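Local coordinates for protein 7,8-dihydro-6-hydroxymethylpterin pyrophosphokinase-dihydropteroate synthase (Plasmodium falciparum, PDB 6JWS) that probably catalyses two consecutive steps of folate synthesis, pyrophosphorylation of 6-hydroxymethyl-7,8-dihydropterin by ATP and condensation of the resulting diphosphate with 4-aminobenzoate to 7,8-dihydropteroate, at residues N13-I17 with K171-N175; K373-L378 with E387-I391; L456-Q460 with E491-L497; L547-I551 with Q586-L590. The protein carries 1 engineered substitution. The contacts are given in a common frame with arbitrary orientation. Residue numbers count along the deposited sequence, not the author numbering.

The four contacts follow one another along the chain; none nests in or crosses another. Interaction 1 closes the longest loop, 153 residues, and pairs two strands of the pyrophosphokinase (HPPK) sheet. Interaction 2 spans only eight residues, which hold the second arm of a hairpin, strand 382-384. Its strand 372-377 belongs to the same sheet, and its second segment opens the first strand of the synthase (DHPS) barrel, so it sits where the two parts meet. Interactions 3 and 4 each span a helix-strand-helix step on the outside of that barrel, closing loops of 30 and 34 residues. Their centres are about 36 Å apart. Interaction 1 lies about 42 Å from interaction 4, centre to centre.

Interaction 1. Residues N13-I17 with K171-N175; sequences NKTNI and KTFVN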
loop_
_atom_site.group_PDB
_atom_site.type_symbol
_atom_site.label_atom_id
_atom_site.label_comp_id
_atom_site.label_asym_id
_atom_site.label_seq_id
_atom_site.Cartn_x
_atom_site.Cartn_y
_atom_site.Cartn_z
ATOM N N ASN B 13 33.145 18.143 46.195
ATOM C CA ASN B 13 33.049 17.583 44.852
ATOM C C ASN B 13 31.810 16.691 44.751
ATOM O O ASN B 13 31.827 15.516 45.121
ATOM C CB ASN B 13 34.376 16.992 44.345
ATOM C CG ASN B 13 34.697 15.603 44.866
ATOM O OD1 ASN B 13 34.713 15.368 46.072
ATOM N ND2 ASN B 13 34.975 14.677 43.961
ATOM N N LYS B 14 30.732 17.288 44.236
ATOM C CA LYS B 14 29.406 16.695 44.252
ATOM C C LYS B 14 29.082 16.143 42.864
ATOM O O LYS B 14 29.563 16.678 41.868
ATOM C CB LYS B 14 28.408 17.787 44.644
ATOM C CG LYS B 14 27.284 17.347 45.568
ATOM C CD LYS B 14 26.303 18.460 45.865
ATOM C CE LYS B 14 25.115 17.975 46.667
ATOM N NZ LYS B 14 23.995 18.942 46.613
ATOM N N THR B 15 28.267 15.076 42.810
ATOM C CA THR B 15 27.787 14.517 41.547
ATOM C C THR B 15 26.262 14.383 41.548
ATOM O O THR B 15 25.706 13.556 42.271
ATOM C CB THR B 15 28.517 13.212 41.202
ATOM O OG1 THR B 15 29.893 13.546 41.003
ATOM C CG2 THR B 15 27.989 12.559 39.946
ATOM N N ASN B 16 25.596 15.193 40.709
ATOM C CA ASN B 16 24.140 15.296 40.715
ATOM C C ASN B 16 23.556 14.940 39.342
ATOM O O ASN B 16 24.244 15.049 38.325
ATOM C CB ASN B 16 23.678 16.689 41.164
ATOM C CG ASN B 16 24.064 17.027 42.596
ATOM O OD1 ASN B 16 23.763 16.273 43.521
ATOM N ND2 ASN B 16 24.727 18.160 42.788
ATOM N N ILE B 17 22.265 14.549 39.336
ATOM C CA ILE B 17 21.496 14.284 38.125
ATOM C C ILE B 17 20.440 15.370 37.901
ATOM O O ILE B 17 19.478 15.473 38.657
ATOM C CB ILE B 17 20.837 12.885 38.167
ATOM C CG1 ILE B 17 21.819 11.777 38.551
ATOM C CG2 ILE B 17 20.159 12.596 36.832
ATOM C CD1 ILE B 17 22.888 11.537 37.506
ATOM N N LYS B 171 24.684 14.449 34.048
ATOM C CA LYS B 171 25.400 14.178 35.290
ATOM C C LYS B 171 26.266 15.407 35.554
ATOM O O LYS B 171 27.152 15.714 34.752
ATOM C CB LYS B 171 26.169 12.861 35.183
ATOM C CG LYS B 171 27.024 12.434 36.373
ATOM C CD LYS B 171 28.119 11.424 35.952
ATOM C CE LYS B 171 27.791 9.950 36.145
ATOM N NZ LYS B 171 28.584 9.070 35.243
ATOM N N THR B 172 25.930 16.146 36.627
ATOM C CA THR B 172 26.422 17.505 36.823
ATOM C C THR B 172 27.266 17.624 38.092
ATOM O O THR B 172 27.071 16.897 39.065
ATOM C CB THR B 172 25.286 18.537 36.734
ATOM O OG1 THR B 172 25.887 19.803 36.475
ATOM C CG2 THR B 172 24.422 18.624 37.973
ATOM N N PHE B 173 28.213 18.565 38.052
ATOM C CA PHE B 173 29.122 18.814 39.168
ATOM C C PHE B 173 28.634 20.030 39.956
ATOM O O PHE B 173 29.160 20.337 41.028
ATOM C CB PHE B 173 30.569 18.981 38.675
ATOM C CG PHE B 173 30.713 19.747 37.383
ATOM C CD1 PHE B 173 30.346 21.085 37.301
ATOM C CD2 PHE B 173 31.188 19.123 36.233
ATOM C CE1 PHE B 173 30.457 21.784 36.106
ATOM C CE2 PHE B 173 31.303 19.824 35.037
ATOM C CZ PHE B 173 30.947 21.157 34.974
ATOM N N VAL B 174 27.628 20.721 39.401
ATOM C CA VAL B 174 27.017 21.870 40.046
ATOM C C VAL B 174 26.290 21.387 41.297
ATOM O O VAL B 174 25.749 20.286 41.307
ATOM C CB VAL B 174 26.115 22.641 39.069
ATOM C CG1 VAL B 174 25.359 23.759 39.763
ATOM C CG2 VAL B 174 26.932 23.203 37.918
ATOM N N ASN B 175 26.326 22.203 42.361
ATOM C CA ASN B 175 25.908 21.759 43.684
ATOM C C ASN B 175 24.390 21.759 43.853
ATOM O O ASN B 175 23.875 20.992 44.669
ATOM C CB ASN B 175 26.558 22.566 44.809
ATOM C CG ASN B 175 28.052 22.341 44.914
ATOM O OD1 ASN B 175 28.545 21.223 44.757
ATOM N ND2 ASN B 175 28.780 23.408 45.184
#
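The two segments run roughly antiparallel, with end-to-end directions 129° apart, and they pair as strands only at one end. Asn16 and Thr172 form a hydrogen-bonded pair, CA to CA 5.0 Å. Asn16 N donates to Thr172 O at 2.8 Å, and Thr172 N donates to Asn16 O at 2.6 Å, both nearly straight. Ile17 and Lys171 follow as a non-hydrogen-bonded pair, CA to CA 4.8 Å. CA-H...O contacts support the pairing, such as Phe173 CA to Lys14 O at 3.5 Å. These are neighbouring central strands, 16-24 and 163-172, of the ferredoxin-like sheet of the HPPK domain. Past Thr172 the second segment leaves the sheet, and side chains take over. Asn16 ND2 reaches along it and donates to Val174 O at 2.8 Å. Asn16 OD1 accepts a hydrogen bond from Asn215 ND2, just past the neighbouring strand 208-214. Lys14 is poorly ordered, but Lys14 NZ donates to Asn175 O at 2.8 Å. On the face of Ile17 and Lys171 the contacts are apolar: Thr15 CG2 lies 3.7 Å from Lys171 CG, and Ile17 CD1 is 4.2 Å from Lys171 CB. Helix 108-114 packs over this side. Thr172 is on the other face with Asn16, and its OG1 hydrogen-bonds Leu45 O. Phe173 turns away from segment 13-17 and stacks on Tyr97, with its side chain about 6 Å from a bound calcium ion.

Interaction 2. Residues K373-L378 with E387-I391; sequences KRIYVL and EKTNI
Tyr376 points its ring edge at Asn390, whose ND2 lies near the ring plane and 3.2 Å from Tyr376 OH. The angle is too poor for a hydrogen bond; Asn390 ND2 instead donates weakly to Asp683 O. Tyr376 takes a p rotamer (chi1 72°), which swings the ring across to segment 387-391. Tyr376 OH donates to water 1 at 2.7 Å, and the water donates to Lys388 O at 2.6 Å. Residues 373-377 and 388-391 are extended; Leu378 and Glu387 turn out of that conformation. The segments run almost parallel, 13° apart. They do not pair: the nearest CA atoms, of Leu378 and Asn390, are 10.6 Å apart, so side chains and water fill the gap. At one end Lys373, m at chi1 and then fully extended, forms a salt bridge from NZ to Glu387 OE2 at 2.7 Å. Lys373 also makes a cation-pi contact with Tyr384. At the other end Leu378 CD1 lies 4.2 Å from Asn390 ND2, and both residues touch Leu684. Strand 372-377 pairs with 382-384 as a hairpin and, on its other side, with strand 46-57 of the HPPK sheet. This hairpin leads into strand 390-396, the first of the DHPS TIM barrel.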
loop_
_atom_site.group_PDB
_atom_site.type_symbol
_atom_site.label_atom_id
_atom_site.label_comp_id
_atom_site.label_asym_id
_atom_site.label_seq_id
_atom_site.Cartn_x
_atom_site.Cartn_y
_atom_site.Cartn_z
ATOM N N LYS B 373 5.390 16.455 16.135
ATOM C CA LYS B 373 6.079 15.583 15.194
ATOM C C LYS B 373 7.480 15.241 15.699
ATOM O O LYS B 373 8.277 16.131 16.027
ATOM C CB LYS B 373 6.180 16.261 13.830
ATOM C CG LYS B 373 4.847 16.493 13.131
ATOM C CD LYS B 373 5.037 16.888 11.679
ATOM C CE LYS B 373 3.757 17.188 10.921
ATOM N NZ LYS B 373 4.075 17.640 9.542
ATOM N N ARG B 374 7.762 13.931 15.720
ATOM C CA ARG B 374 9.099 13.407 15.965
ATOM C C ARG B 374 10.036 13.780 14.808
ATOM O O ARG B 374 9.708 13.612 13.627
ATOM C CB ARG B 374 9.014 11.902 16.245
ATOM C CG ARG B 374 10.347 11.248 16.603
ATOM C CD ARG B 374 10.251 10.595 17.965
ATOM N NE ARG B 374 9.581 9.338 17.876
ATOM C CZ ARG B 374 8.780 8.821 18.781
ATOM N NH1 ARG B 374 8.512 9.458 19.906
ATOM N NH2 ARG B 374 8.225 7.649 18.528
ATOM N N ILE B 375 11.230 14.274 15.157
ATOM C CA ILE B 375 12.216 14.686 14.169
ATOM C C ILE B 375 13.474 13.827 14.305
ATOM O O ILE B 375 13.898 13.533 15.418
ATOM C CB ILE B 375 12.535 16.178 14.383
ATOM C CG1 ILE B 375 11.396 17.080 13.893
ATOM C CG2 ILE B 375 13.869 16.554 13.749
ATOM C CD1 ILE B 375 11.488 18.504 14.431
ATOM N N TYR B 376 14.110 13.497 13.164
ATOM C CA TYR B 376 15.467 12.955 13.187
ATOM C C TYR B 376 16.379 13.857 12.351
ATOM O O TYR B 376 15.875 14.647 11.549
ATOM C CB TYR B 376 15.496 11.487 12.728
ATOM C CG TYR B 376 15.256 11.292 11.251
ATOM C CD1 TYR B 376 13.966 11.301 10.746
ATOM C CD2 TYR B 376 16.297 11.107 10.346
ATOM C CE1 TYR B 376 13.704 11.099 9.403
ATOM C CE2 TYR B 376 16.051 10.920 8.987
ATOM C CZ TYR B 376 14.745 10.908 8.514
ATOM O OH TYR B 376 14.427 10.735 7.192
ATOM N N VAL B 377 17.712 13.725 12.518
ATOM C CA VAL B 377 18.627 14.597 11.779
ATOM C C VAL B 377 19.680 13.774 11.028
ATOM O O VAL B 377 20.350 12.917 11.610
ATOM C CB VAL B 377 19.267 15.673 12.683
ATOM C CG1 VAL B 377 20.272 16.540 11.934
ATOM C CG2 VAL B 377 18.213 16.559 13.327
ATOM N N LEU B 378 19.794 14.009 9.720
ATOM C CA LEU B 378 20.785 13.315 8.909
ATOM C C LEU B 378 22.091 14.098 8.880
ATOM O O LEU B 378 23.175 13.520 8.952
ATOM C CB LEU B 378 20.246 13.147 7.487
ATOM C CG LEU B 378 19.142 12.106 7.335
ATOM C CD1 LEU B 378 18.554 12.139 5.932
ATOM C CD2 LEU B 378 19.675 10.717 7.679
ATOM N N GLU B 387 7.956 10.919 7.220
ATOM C CA GLU B 387 7.333 11.779 6.218
ATOM C C GLU B 387 7.971 11.683 4.830
ATOM O O GLU B 387 7.419 12.224 3.871
ATOM C CB GLU B 387 7.283 13.232 6.675
ATOM C CG GLU B 387 6.164 13.463 7.671
ATOM C CD GLU B 387 5.832 14.928 7.928
ATOM O OE1 GLU B 387 6.250 15.818 7.100
ATOM O OE2 GLU B 387 5.168 15.186 8.959
ATOM N N LYS B 388 9.094 10.964 4.705
ATOM C CA LYS B 388 9.772 10.835 3.427
ATOM C C LYS B 388 10.624 9.568 3.397
ATOM O O LYS B 388 11.315 9.267 4.361
ATOM C CB LYS B 388 10.675 12.059 3.247
ATOM C CG LYS B 388 11.044 12.390 1.812
ATOM C CD LYS B 388 12.508 12.775 1.670
ATOM C CE LYS B 388 12.763 13.579 0.411
ATOM N NZ LYS B 388 14.037 13.189 -0.239
ATOM N N THR B 389 10.591 8.852 2.269
ATOM C CA THR B 389 11.518 7.775 1.963
ATOM C C THR B 389 12.668 8.347 1.134
ATOM O O THR B 389 12.485 8.687 -0.035
ATOM C CB THR B 389 10.794 6.617 1.261
ATOM O OG1 THR B 389 9.789 6.123 2.144
ATOM C CG2 THR B 389 11.703 5.470 0.875
ATOM N N ASN B 390 13.846 8.468 1.762
ATOM C CA ASN B 390 15.041 9.023 1.149
ATOM C C ASN B 390 15.826 7.921 0.425
ATOM O O ASN B 390 15.932 6.788 0.908
ATOM C CB ASN B 390 15.943 9.695 2.193
ATOM C CG ASN B 390 15.334 10.936 2.812
ATOM O OD1 ASN B 390 15.113 11.940 2.130
ATOM N ND2 ASN B 390 15.013 10.872 4.096
ATOM N N ILE B 391 16.398 8.274 -0.732
ATOM C CA ILE B 391 17.216 7.342 -1.482
ATOM C C ILE B 391 18.678 7.524 -1.091
ATOM O O ILE B 391 19.205 8.638 -1.092
ATOM C CB ILE B 391 17.011 7.502 -2.993
ATOM C CG1 ILE B 391 15.594 7.079 -3.389
ATOM C CG2 ILE B 391 18.061 6.674 -3.729
ATOM C CD1 ILE B 391 15.195 7.457 -4.796
HETATM O O HOH W 1 11.834 10.180 6.789
#

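Interaction 3. Residues L456-Q460 with E491-L497; sequences LQLFQ and ECVDNDL
Glu491 to Asp494 form the last helical turn of helix 486-494, and residues 495-497 lead out of it. Residues 456-460 lie within helix 448-464. The segments come closest at Leu456 and Leu497, CA to CA 5.9 Å. Glu491 OE2 forms a salt bridge with Arg449, on the same helix as residues 456-460, while Gln457 NE2 stays 4.5 Å from Glu491 OE2. Cys492 SG packs on Leu456 CD1 at 3.9 Å. Asn495 is the first residue to leave helical angles. Asn495 ND2 donates back to Glu491 O at 3.0 Å, and Asn495 O accepts from Gln460 NE2 at 3.2 Å. Gln460 is t at chi1 and chi2, which extends it to that carbonyl. Asp496 has positive phi (59°) and is the C-prime residue of a Schellman motif: Leu497 N bonds Cys492 O at 2.8 Å, and Asp496 N bonds Val493 O at 3.1 Å. The turn brings Leu497 (m, t) against the first helix. Leu497 CB lies 4.0 Å from Leu456 CB, Leu497 CD1 4.0 Å from Gln457 CG, and Leu497 CD2 3.4 Å from Gln460 OE1. Water 2 donates to Leu456 O at 3.0 Å and to Leu497 O at 2.9 Å. The two helices are neighbours on the outside of the TIM barrel. Leu456 and Cys492 also touch strand 478-482 beneath, and Phe459 packs on helix 411-424.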
loop_
_atom_site.group_PDB
_atom_site.type_symbol
_atom_site.label_atom_id
_atom_site.label_comp_id
_atom_site.label_asym_id
_atom_site.label_seq_id
_atom_site.Cartn_x
_atom_site.Cartn_y
_atom_site.Cartn_z
ATOM N N LEU B 456 36.773 10.566 -1.864
ATOM C CA LEU B 456 36.007 11.565 -1.132
ATOM C C LEU B 456 36.654 12.935 -1.269
ATOM O O LEU B 456 35.928 13.935 -1.280
ATOM C CB LEU B 456 35.868 11.170 0.341
ATOM C CG LEU B 456 34.817 10.100 0.633
ATOM C CD1 LEU B 456 34.880 9.655 2.085
ATOM C CD2 LEU B 456 33.423 10.591 0.272
ATOM N N GLN B 457 38.002 12.954 -1.314
ATOM C CA GLN B 457 38.793 14.167 -1.486
ATOM C C GLN B 457 38.514 14.801 -2.854
ATOM O O GLN B 457 38.274 15.998 -2.939
ATOM C CB GLN B 457 40.287 13.868 -1.304
ATOM C CG GLN B 457 40.769 14.019 0.133
ATOM C CD GLN B 457 42.080 13.330 0.426
ATOM O OE1 GLN B 457 42.585 12.513 -0.351
ATOM N NE2 GLN B 457 42.632 13.633 1.591
ATOM N N LEU B 458 38.531 13.996 -3.920
ATOM C CA LEU B 458 38.232 14.471 -5.263
ATOM C C LEU B 458 36.785 14.972 -5.340
ATOM O O LEU B 458 36.518 16.009 -5.952
ATOM C CB LEU B 458 38.519 13.336 -6.258
ATOM C CG LEU B 458 38.330 13.666 -7.744
ATOM C CD1 LEU B 458 39.160 14.872 -8.157
ATOM C CD2 LEU B 458 38.681 12.478 -8.628
ATOM N N PHE B 459 35.849 14.262 -4.686
ATOM C CA PHE B 459 34.463 14.708 -4.710
ATOM C C PHE B 459 34.328 16.093 -4.081
ATOM O O PHE B 459 33.626 16.953 -4.621
ATOM C CB PHE B 459 33.512 13.722 -4.023
ATOM C CG PHE B 459 32.104 14.244 -3.981
ATOM C CD1 PHE B 459 31.291 14.166 -5.102
ATOM C CD2 PHE B 459 31.615 14.864 -2.841
ATOM C CE1 PHE B 459 30.001 14.678 -5.073
ATOM C CE2 PHE B 459 30.327 15.380 -2.820
ATOM C CZ PHE B 459 29.525 15.293 -3.938
ATOM N N GLN B 460 34.974 16.284 -2.923
ATOM C CA GLN B 460 34.928 17.541 -2.191
ATOM C C GLN B 460 35.440 18.662 -3.108
ATOM O O GLN B 460 34.821 19.716 -3.216
ATOM C CB GLN B 460 35.697 17.373 -0.870
ATOM C CG GLN B 460 35.865 18.635 -0.027
ATOM C CD GLN B 460 36.850 18.511 1.122
ATOM O OE1 GLN B 460 38.014 18.141 0.947
ATOM N NE2 GLN B 460 36.405 18.849 2.328
ATOM N N GLU B 491 39.933 10.131 9.732
ATOM C CA GLU B 491 40.527 10.944 8.679
ATOM C C GLU B 491 39.419 11.631 7.878
ATOM O O GLU B 491 39.608 12.745 7.405
ATOM C CB GLU B 491 41.431 10.097 7.775
ATOM C CG GLU B 491 42.254 10.928 6.798
ATOM C CD GLU B 491 43.081 10.167 5.771
ATOM O OE1 GLU B 491 43.084 8.922 5.793
ATOM O OE2 GLU B 491 43.702 10.825 4.925
ATOM N N CYS B 492 38.256 10.978 7.756
ATOM C CA CYS B 492 37.156 11.552 6.996
ATOM C C CYS B 492 36.551 12.737 7.734
ATOM O O CYS B 492 36.329 13.772 7.120
ATOM C CB CYS B 492 36.080 10.528 6.676
ATOM S SG CYS B 492 36.642 9.283 5.493
ATOM N N VAL B 493 36.312 12.605 9.048
ATOM C CA VAL B 493 35.697 13.730 9.744
ATOM C C VAL B 493 36.696 14.878 9.917
ATOM O O VAL B 493 36.305 16.039 9.823
ATOM C CB VAL B 493 34.889 13.371 11.018
ATOM C CG1 VAL B 493 33.681 12.500 10.686
ATOM C CG2 VAL B 493 35.715 12.719 12.114
ATOM N N ASP B 494 37.980 14.559 10.150
ATOM C CA ASP B 494 39.005 15.587 10.316
ATOM C C ASP B 494 39.047 16.493 9.086
ATOM O O ASP B 494 39.242 17.688 9.219
ATOM C CB ASP B 494 40.399 15.006 10.600
ATOM C CG ASP B 494 40.600 14.462 12.010
ATOM O OD1 ASP B 494 39.747 14.738 12.883
ATOM O OD2 ASP B 494 41.628 13.767 12.229
ATOM N N ASN B 495 38.810 15.917 7.905
ATOM C CA ASN B 495 38.940 16.611 6.636
ATOM C C ASN B 495 37.573 17.013 6.079
ATOM O O ASN B 495 37.491 17.465 4.944
ATOM C CB ASN B 495 39.758 15.759 5.661
ATOM C CG ASN B 495 41.236 15.750 6.018
ATOM O OD1 ASN B 495 41.958 16.667 5.628
ATOM N ND2 ASN B 495 41.693 14.760 6.778
ATOM N N ASP B 496 36.497 16.798 6.861
ATOM C CA ASP B 496 35.129 17.162 6.498
ATOM C C ASP B 496 34.703 16.476 5.203
ATOM O O ASP B 496 34.129 17.096 4.314
ATOM C CB ASP B 496 34.898 18.680 6.496
ATOM C CG ASP B 496 34.891 19.285 7.896
ATOM O OD1 ASP B 496 35.991 19.630 8.401
ATOM O OD2 ASP B 496 33.785 19.390 8.495
ATOM N N LEU B 497 34.963 15.171 5.114
ATOM C CA LEU B 497 34.665 14.455 3.884
ATOM C C LEU B 497 33.300 13.773 3.970
ATOM O O LEU B 497 32.800 13.338 2.938
ATOM C CB LEU B 497 35.791 13.444 3.587
ATOM C CG LEU B 497 37.195 14.042 3.422
ATOM C CD1 LEU B 497 38.210 12.973 3.063
ATOM C CD2 LEU B 497 37.199 15.130 2.357
HETATM O O HOH W 2 33.456 14.540 0.394
#

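Interaction 4. Residues L547-I551 with Q586-L590; sequences LVYDI and QSIKL. With ACT (acetate ion), chain N.
Two helices cross here at a steep angle: segment 547-551, the first turn of helix 547-564, and segment 586-590 of helix 584-592. Their short axes approach to 10.5 Å with a signed crossing angle of -71°. The nearest CA pairs are Val548 with Leu590, 6.1 Å, and Leu547 with Gln586, 7.6 Å. The contact is apolar. Leu590 (m, t) is one bump. Leu590 CD2 enters the hollow between Leu547, Val548 and Ile551, lying 4.0 Å from Leu547 CG, 4.3 Å from Val548 CA and 3.7 Å from Ile551 CD1. Ile551, m at chi1 and t at chi2, extends its CD1 to meet it. Leu547 (t, p) is the answering bump. Leu547 CD2 settles between Gln586 and Lys589, one turn apart on the other helix, at 3.9 Å from Gln586 CB, 3.9 Å from Lys589 CB and 3.7 Å from Gln586 O. The aliphatic part of Lys589 closes the outer side, with Lys589 CG 4.3 Å from Val548 CG2. At the edge Gln586 NE2 donates to O of an acetate ion, probably from the crystallisation liquor, at 3.1 Å and also to Thr542 O, while Gln586 OE1 accepts from Lys583 N. Both helices pack on the outside of the barrel's strands. Helix 547-564 follows strand 525-529 and leads to strand 572-575, after which helix 584-592 comes in, its Ile588 packing on Lys702 of the second subunit.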
loop_
_atom_site.group_PDB
_atom_site.type_symbol
_atom_site.label_atom_id
_atom_site.label_comp_id
_atom_site.label_asym_id
_atom_site.label_seq_id
_atom_site.Cartn_x
_atom_site.Cartn_y
_atom_site.Cartn_z
ATOM N N LEU B 547 13.259 -13.919 15.961
ATOM C CA LEU B 547 13.985 -13.159 14.955
ATOM C C LEU B 547 13.665 -11.664 15.044
ATOM O O LEU B 547 14.559 -10.824 15.144
ATOM C CB LEU B 547 13.661 -13.739 13.569
ATOM C CG LEU B 547 14.015 -12.844 12.373
ATOM C CD1 LEU B 547 15.497 -12.984 12.012
ATOM C CD2 LEU B 547 13.153 -13.204 11.176
ATOM N N VAL B 548 12.375 -11.324 15.041
ATOM C CA VAL B 548 11.988 -9.943 14.885
ATOM C C VAL B 548 12.420 -9.111 16.090
ATOM O O VAL B 548 12.962 -8.009 15.936
ATOM C CB VAL B 548 10.494 -9.824 14.523
ATOM C CG1 VAL B 548 9.980 -8.409 14.762
ATOM C CG2 VAL B 548 10.288 -10.233 13.058
ATOM N N TYR B 549 12.170 -9.653 17.285
ATOM C CA TYR B 549 12.385 -8.932 18.531
ATOM C C TYR B 549 13.840 -8.999 19.002
ATOM O O TYR B 549 14.316 -8.045 19.634
ATOM C CB TYR B 549 11.316 -9.327 19.557
ATOM C CG TYR B 549 9.963 -8.807 19.133
ATOM C CD1 TYR B 549 9.617 -7.478 19.348
ATOM C CD2 TYR B 549 9.079 -9.613 18.434
ATOM C CE1 TYR B 549 8.398 -6.980 18.916
ATOM C CE2 TYR B 549 7.854 -9.129 17.996
ATOM C CZ TYR B 549 7.519 -7.809 18.239
ATOM O OH TYR B 549 6.309 -7.321 17.826
ATOM N N ASP B 550 14.550 -10.087 18.667
ATOM C CA ASP B 550 15.970 -10.175 18.995
ATOM C C ASP B 550 16.749 -9.028 18.334
ATOM O O ASP B 550 17.541 -8.357 18.997
ATOM C CB ASP B 550 16.562 -11.546 18.636
ATOM C CG ASP B 550 15.985 -12.702 19.458
ATOM O OD1 ASP B 550 15.341 -12.426 20.519
ATOM O OD2 ASP B 550 16.155 -13.878 19.025
ATOM N N ILE B 551 16.477 -8.783 17.039
ATOM C CA ILE B 551 17.158 -7.756 16.261
ATOM C C ILE B 551 16.764 -6.362 16.759
ATOM O O ILE B 551 17.633 -5.551 17.055
ATOM C CB ILE B 551 16.925 -7.998 14.752
ATOM C CG1 ILE B 551 17.754 -9.197 14.258
ATOM C CG2 ILE B 551 17.190 -6.751 13.931
ATOM C CD1 ILE B 551 17.203 -9.848 13.016
ATOM N N GLN B 586 13.816 -15.253 6.285
ATOM C CA GLN B 586 13.987 -14.411 7.463
ATOM C C GLN B 586 14.086 -12.957 7.037
ATOM O O GLN B 586 13.527 -12.090 7.693
ATOM C CB GLN B 586 15.189 -14.836 8.320
ATOM C CG GLN B 586 14.997 -16.195 8.977
ATOM C CD GLN B 586 16.236 -16.711 9.671
ATOM O OE1 GLN B 586 17.337 -16.668 9.110
ATOM N NE2 GLN B 586 16.066 -17.244 10.883
ATOM N N SER B 587 14.807 -12.712 5.938
ATOM C CA SER B 587 14.861 -11.384 5.346
ATOM C C SER B 587 13.438 -10.907 5.045
ATOM O O SER B 587 13.065 -9.801 5.428
ATOM C CB SER B 587 15.735 -11.368 4.098
ATOM O OG SER B 587 17.104 -11.442 4.451
ATOM N N ILE B 588 12.617 -11.783 4.454
ATOM C CA ILE B 588 11.235 -11.439 4.136
ATOM C C ILE B 588 10.459 -11.158 5.418
ATOM O O ILE B 588 9.686 -10.198 5.503
ATOM C CB ILE B 588 10.570 -12.530 3.265
ATOM C CG1 ILE B 588 11.101 -12.467 1.832
ATOM C CG2 ILE B 588 9.063 -12.368 3.276
ATOM C CD1 ILE B 588 11.236 -13.834 1.143
ATOM N N LYS B 589 10.694 -11.999 6.429
ATOM C CA LYS B 589 9.948 -11.864 7.663
ATOM C C LYS B 589 10.263 -10.535 8.335
ATOM O O LYS B 589 9.363 -9.898 8.869
ATOM C CB LYS B 589 10.215 -13.011 8.639
ATOM C CG LYS B 589 9.333 -12.966 9.893
ATOM C CD LYS B 589 9.000 -14.347 10.385
ATOM C CE LYS B 589 8.569 -14.367 11.837
ATOM N NZ LYS B 589 7.234 -13.743 12.009
ATOM N N LEU B 590 11.536 -10.120 8.297
ATOM C CA LEU B 590 11.889 -8.831 8.861
ATOM C C LEU B 590 11.115 -7.712 8.156
ATOM O O LEU B 590 10.662 -6.793 8.823
ATOM C CB LEU B 590 13.410 -8.622 8.763
ATOM C CG LEU B 590 14.233 -9.460 9.746
ATOM C CD1 LEU B 590 15.695 -9.460 9.361
ATOM C CD2 LEU B 590 14.050 -8.982 11.188
HETATM C C ACT N . 12.850 -17.810 11.793
HETATM O O ACT N . 13.569 -17.446 12.735
HETATM O OXT ACT N . 11.782 -17.245 11.483
HETATM C CH3 ACT N . 13.298 -19.037 10.955
#